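Local coordinates for phosphotransferase system, mannose/fructose/N-acetylgalactosamine-specific component IIB (Thermoanaerobacter tengcongensis, PDB 3LFJ), which probably relays a phosphoryl group from a phosphohistidine donor to incoming sugar as a cytoplasmic component of a bacterial phosphotransferase system, at residues I120-G126 / V160-M166; R134-S138 / K181-E185. All blocks are in the same frame, centred on the assembly; numbering follows the deposited sequence.

Interaction 1: I120-G126 / V160-M166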
# COMPACT_ATOMS: atom_id res chain seq x y z
N ILE A 120 -5.12 7.59 -5.42
CA ILE A 120 -4.90 6.16 -5.51
C ILE A 120 -6.14 5.52 -6.11
O ILE A 120 -7.25 5.75 -5.62
CB ILE A 120 -4.61 5.59 -4.13
CG1 ILE A 120 -3.29 6.17 -3.61
CG2 ILE A 120 -4.53 4.07 -4.19
CD1 ILE A 120 -2.90 5.66 -2.23
N THR A 121 -5.94 4.74 -7.16
CA THR A 121 -7.07 4.17 -7.91
C THR A 121 -7.34 2.71 -7.53
O THR A 121 -8.48 2.25 -7.58
CB THR A 121 -6.87 4.28 -9.43
OG1 THR A 121 -5.59 3.76 -9.83
CG2 THR A 121 -6.99 5.73 -9.88
N THR A 122 -6.28 1.99 -7.16
CA THR A 122 -6.37 0.59 -6.77
C THR A 122 -5.56 0.41 -5.50
O THR A 122 -4.41 0.87 -5.42
CB THR A 122 -5.78 -0.34 -7.84
OG1 THR A 122 -6.54 -0.22 -9.04
CG2 THR A 122 -5.81 -1.80 -7.37
N LEU A 123 -6.15 -0.26 -4.52
CA LEU A 123 -5.50 -0.47 -3.24
C LEU A 123 -5.55 -1.95 -2.90
O LEU A 123 -6.63 -2.50 -2.64
CB LEU A 123 -6.18 0.35 -2.16
CG LEU A 123 -5.55 0.23 -0.76
CD1 LEU A 123 -4.10 0.68 -0.76
CD2 LEU A 123 -6.35 1.03 0.23
N ASN A 124 -4.38 -2.57 -2.89
CA ASN A 124 -4.21 -3.99 -2.62
C ASN A 124 -3.86 -4.19 -1.14
O ASN A 124 -2.84 -3.69 -0.66
CB ASN A 124 -3.11 -4.50 -3.53
CG ASN A 124 -2.53 -5.81 -3.08
OD1 ASN A 124 -3.26 -6.77 -2.77
ND2 ASN A 124 -1.22 -5.88 -3.06
N ILE A 125 -4.73 -4.89 -0.41
CA ILE A 125 -4.43 -5.21 0.99
C ILE A 125 -3.62 -6.52 1.02
O ILE A 125 -4.15 -7.61 0.76
CB ILE A 125 -5.73 -5.37 1.83
CG1 ILE A 125 -6.71 -4.22 1.58
CG2 ILE A 125 -5.38 -5.51 3.30
CD1 ILE A 125 -6.13 -2.80 1.81
N GLY A 126 -2.32 -6.40 1.28
CA GLY A 126 -1.40 -7.52 1.18
C GLY A 126 -1.04 -8.22 2.48
O GLY A 126 -0.81 -9.43 2.49
N VAL A 160 -11.73 4.19 -4.94
CA VAL A 160 -10.64 3.23 -5.00
C VAL A 160 -11.15 1.79 -5.07
O VAL A 160 -12.08 1.41 -4.35
CB VAL A 160 -9.69 3.39 -3.79
CG1 VAL A 160 -10.46 3.25 -2.49
CG2 VAL A 160 -8.56 2.37 -3.86
N ASP A 161 -10.54 1.00 -5.93
CA ASP A 161 -10.84 -0.42 -6.02
C ASP A 161 -9.98 -1.12 -4.98
O ASP A 161 -8.75 -1.15 -5.10
CB ASP A 161 -10.49 -0.93 -7.43
CG ASP A 161 -10.73 -2.42 -7.61
OD1 ASP A 161 -10.05 -3.03 -8.45
OD2 ASP A 161 -11.60 -2.99 -6.91
N VAL A 162 -10.63 -1.66 -3.95
CA VAL A 162 -9.92 -2.29 -2.84
C VAL A 162 -10.10 -3.80 -2.87
O VAL A 162 -11.24 -4.29 -2.94
CB VAL A 162 -10.47 -1.82 -1.50
CG1 VAL A 162 -9.67 -2.45 -0.36
CG2 VAL A 162 -10.41 -0.29 -1.42
N TYR A 163 -8.98 -4.52 -2.81
CA TYR A 163 -9.02 -5.97 -2.70
C TYR A 163 -7.85 -6.54 -1.91
O TYR A 163 -6.79 -5.92 -1.82
CB TYR A 163 -9.12 -6.62 -4.08
CG TYR A 163 -8.00 -6.33 -5.05
CD1 TYR A 163 -8.18 -5.43 -6.09
CD2 TYR A 163 -6.77 -7.00 -4.96
CE1 TYR A 163 -7.18 -5.19 -7.00
CE2 TYR A 163 -5.75 -6.74 -5.86
CZ TYR A 163 -5.98 -5.84 -6.89
OH TYR A 163 -4.99 -5.59 -7.81
N LEU A 164 -8.08 -7.71 -1.32
CA LEU A 164 -7.06 -8.46 -0.61
C LEU A 164 -6.39 -9.41 -1.57
O LEU A 164 -7.07 -10.14 -2.29
CB LEU A 164 -7.70 -9.28 0.50
CG LEU A 164 -8.05 -8.57 1.81
CD1 LEU A 164 -9.03 -7.44 1.60
CD2 LEU A 164 -8.60 -9.60 2.79
N GLN A 165 -5.07 -9.42 -1.57
CA GLN A 165 -4.32 -10.36 -2.39
C GLN A 165 -2.86 -10.38 -1.95
O GLN A 165 -2.20 -9.34 -1.91
CB GLN A 165 -4.40 -10.02 -3.88
CG GLN A 165 -3.92 -11.16 -4.78
CD GLN A 165 -3.99 -10.80 -6.25
OE1 GLN A 165 -3.99 -9.63 -6.62
NE2 GLN A 165 -4.07 -11.82 -7.10
N MET A 166 -2.35 -11.56 -1.63
CA MET A 166 -1.02 -11.65 -1.06
C MET A 166 0.07 -11.43 -2.11
O MET A 166 0.96 -10.58 -1.94
CB MET A 166 -0.85 -13.00 -0.36
CG MET A 166 0.35 -13.06 0.54
SD MET A 166 0.50 -14.65 1.36
CE MET A 166 0.71 -15.75 -0.05

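Interaction 2: R134-S138 / K181-E185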
# COMPACT_ATOMS: atom_id res chain seq x y z
N ARG A 134 -8.83 -7.79 15.62
CA ARG A 134 -9.06 -8.06 14.21
C ARG A 134 -9.67 -9.43 14.01
O ARG A 134 -9.42 -10.35 14.78
CB ARG A 134 -7.74 -7.97 13.44
CG ARG A 134 -7.14 -6.57 13.42
CD ARG A 134 -5.78 -6.55 12.74
NE ARG A 134 -5.41 -5.18 12.40
CZ ARG A 134 -4.17 -4.71 12.38
NH1 ARG A 134 -3.14 -5.51 12.66
NH2 ARG A 134 -3.94 -3.44 12.07
N LYS A 135 -10.45 -9.55 12.95
CA LYS A 135 -11.02 -10.82 12.53
C LYS A 135 -10.12 -11.41 11.46
O LYS A 135 -9.73 -10.71 10.53
CB LYS A 135 -12.43 -10.61 11.98
CG LYS A 135 -13.04 -11.85 11.35
CD LYS A 135 -14.46 -11.59 10.88
CE LYS A 135 -15.43 -11.49 12.05
NZ LYS A 135 -15.29 -10.22 12.81
N GLY A 136 -9.81 -12.70 11.59
CA GLY A 136 -9.01 -13.40 10.59
C GLY A 136 -9.76 -13.54 9.28
O GLY A 136 -10.94 -13.90 9.27
N ILE A 137 -9.09 -13.24 8.17
CA ILE A 137 -9.71 -13.39 6.86
C ILE A 137 -8.91 -14.38 6.03
O ILE A 137 -9.46 -15.34 5.49
CB ILE A 137 -9.84 -12.02 6.14
CG1 ILE A 137 -10.71 -11.07 6.97
CG2 ILE A 137 -10.44 -12.20 4.77
CD1 ILE A 137 -10.61 -9.62 6.53
N SER A 138 -7.60 -14.16 5.96
CA SER A 138 -6.69 -15.04 5.26
C SER A 138 -5.41 -15.21 6.06
O SER A 138 -5.22 -14.55 7.08
CB SER A 138 -6.39 -14.46 3.87
OG SER A 138 -5.62 -13.28 4.01
N LYS A 181 -19.05 -11.72 3.73
CA LYS A 181 -18.71 -12.98 4.39
C LYS A 181 -18.21 -12.85 5.82
O LYS A 181 -18.48 -13.72 6.65
CB LYS A 181 -17.67 -13.75 3.57
CG LYS A 181 -18.14 -14.20 2.21
CD LYS A 181 -17.18 -15.23 1.64
CE LYS A 181 -17.70 -15.81 0.33
NZ LYS A 181 -16.88 -16.98 -0.09
N TYR A 182 -17.47 -11.78 6.11
CA TYR A 182 -16.76 -11.68 7.38
C TYR A 182 -17.29 -10.61 8.33
O TYR A 182 -17.02 -10.66 9.53
CB TYR A 182 -15.27 -11.47 7.14
CG TYR A 182 -14.61 -12.62 6.42
CD1 TYR A 182 -14.12 -13.71 7.12
CD2 TYR A 182 -14.50 -12.63 5.03
CE1 TYR A 182 -13.53 -14.77 6.46
CE2 TYR A 182 -13.92 -13.67 4.37
CZ TYR A 182 -13.43 -14.75 5.09
OH TYR A 182 -12.84 -15.80 4.43
N PHE A 183 -18.03 -9.65 7.78
CA PHE A 183 -18.60 -8.56 8.58
C PHE A 183 -20.02 -8.21 8.16
O PHE A 183 -20.33 -7.05 7.92
CB PHE A 183 -17.73 -7.31 8.47
CG PHE A 183 -16.29 -7.54 8.82
CD1 PHE A 183 -15.82 -7.28 10.10
CD2 PHE A 183 -15.41 -8.04 7.87
CE1 PHE A 183 -14.50 -7.50 10.42
CE2 PHE A 183 -14.09 -8.27 8.19
CZ PHE A 183 -13.63 -7.99 9.47
N PRO A 184 -20.90 -9.23 8.09
CA PRO A 184 -22.28 -9.05 7.61
C PRO A 184 -22.97 -7.88 8.30
O PRO A 184 -23.40 -8.00 9.45
CB PRO A 184 -22.95 -10.38 7.98
CG PRO A 184 -22.02 -11.01 9.01
CD PRO A 184 -20.66 -10.62 8.51
N GLU A 185 -23.08 -6.76 7.59
CA GLU A 185 -23.63 -5.52 8.16
C GLU A 185 -23.47 -4.38 7.16
O GLU A 185 -22.36 -3.92 6.90
CB GLU A 185 -22.91 -5.17 9.47

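Interaction 1: I120-G126 / V160-M166
The carbonyl oxygen Y163 O is gripped twice by the neighbouring strand: I125 N donates a hydrogen bond of 2.7 Å to Y163 O at an N-H...O angle of 165°, and the CA-H of N124 approaches the same oxygen, with N124 CA 3.3 Å from Y163 O. The two chains run parallel, their axes 17° apart, and exchange donors by turns: T121 O accepts D161 N, D161 O accepts L123 N, and L123 O accepts Y163 N. The last link is Q165 N to I125 O, 3.1 Å.

Side chains sort by face. T122, D161, N124 and Y163 share one. There the first torsion of Y163, 60°, sets its CG between the backbone N and carbonyl carbon, which brings the ring across to T122; Y163 CE1 lies 3.7 Å from T122 CG2, the methyl arriving obliquely. The other face, with L123, V162, I125 and L164, is aliphatic: I125 CB sits 3.9 Å from L164 CD1, and I125 CG1 4.0 Å from V162 CG1. Just before the strand, V160 turns CG2 over to L123 CB at 3.6 Å.

This aliphatic face is covered by helices, with C110 of helix 107-115 meeting L123 and L151 of helix 145-158 touching both L123 and I125. The chain between the two parallel strands passes through the small hairpin 135-136/142-143 and helix 145-158, a beta-alpha-beta crossover with an inserted hairpin, while strand 22-30 hydrogen-bonds the far side of 122-127 and the antiparallel strand 173-174 that of 161-164.

Interaction 2: R134-S138 / K181-E185
I137 and Y182 meet methyl to ring: I137 CG2 stands 4.0 Å from the centroid of the Y182 ring and 19° off its normal, a CH-pi contact over one face, offset toward the rim. The other branch of I137 goes to F183, where CD1 reaches the ring edge, 4.1 Å from F183 CE2. One isoleucine therefore fills the angle between two aromatic rings, and V178, one turn back on helix 175-182, touches both I137 and F183.

K135 completes the tightly packed part. Its methylenes lie close against the Y182 carbonyl, K135 CD coming to 3.0 Å from Y182 O. The same CD lies 4.2 Å from the centroid of the F183 ring, 21° off the normal, a second CH-pi contact, and near the plane of the Y182 ring, at its edge. A bend at chi3 (-74°) and another at chi4 fold the lysine tail back, leaving NZ 3.7 Å from F183 CE1 and equally far from Y182 O. Because that carbonyl belongs to the last helical turn, the ammonium group probably gains some favourable electrostatics there; at this distance any such effect would be electrostatic only.

The outer side is looser. G136 lies exposed along it, and Y182 OH comes only to 3.6 Å from I137 O. CH-pi and apolar contacts carry the interface. An alanine here in place of Y182 would remove the ring, and the I137 CG2 methyl would probably lose the face it packs on, opening a gap beside the hairpin.

The arrangement is a short beta hairpin, 135-136 paired with 142-143, carrying a classic beta bulge where I137 and S138 both face V141, and resting against the C-terminal end of a surface helix.

Overall arrangement
After four strands of the central sheet, the chain enters strand 122-127, then the small hairpin whose first strand lies in 134-138, then helix 145-158, and returns at 160-166 to close interaction 1 across a span of 33 residues. It continues through strand 173-174 and helix 175-182 before interaction 2 closes a second span, of 42 residues, at 181-185. The segments alternate along the chain, so the two loops cross and neither nests in the other. Their centres lie 16 Å apart, yet they touch: L164 CD2 is 3.8 Å from I137 CG2. Interaction 1 belongs to the buried central sheet, whereas interaction 2 ties a peripheral hairpin to the C-terminal helix at the surface.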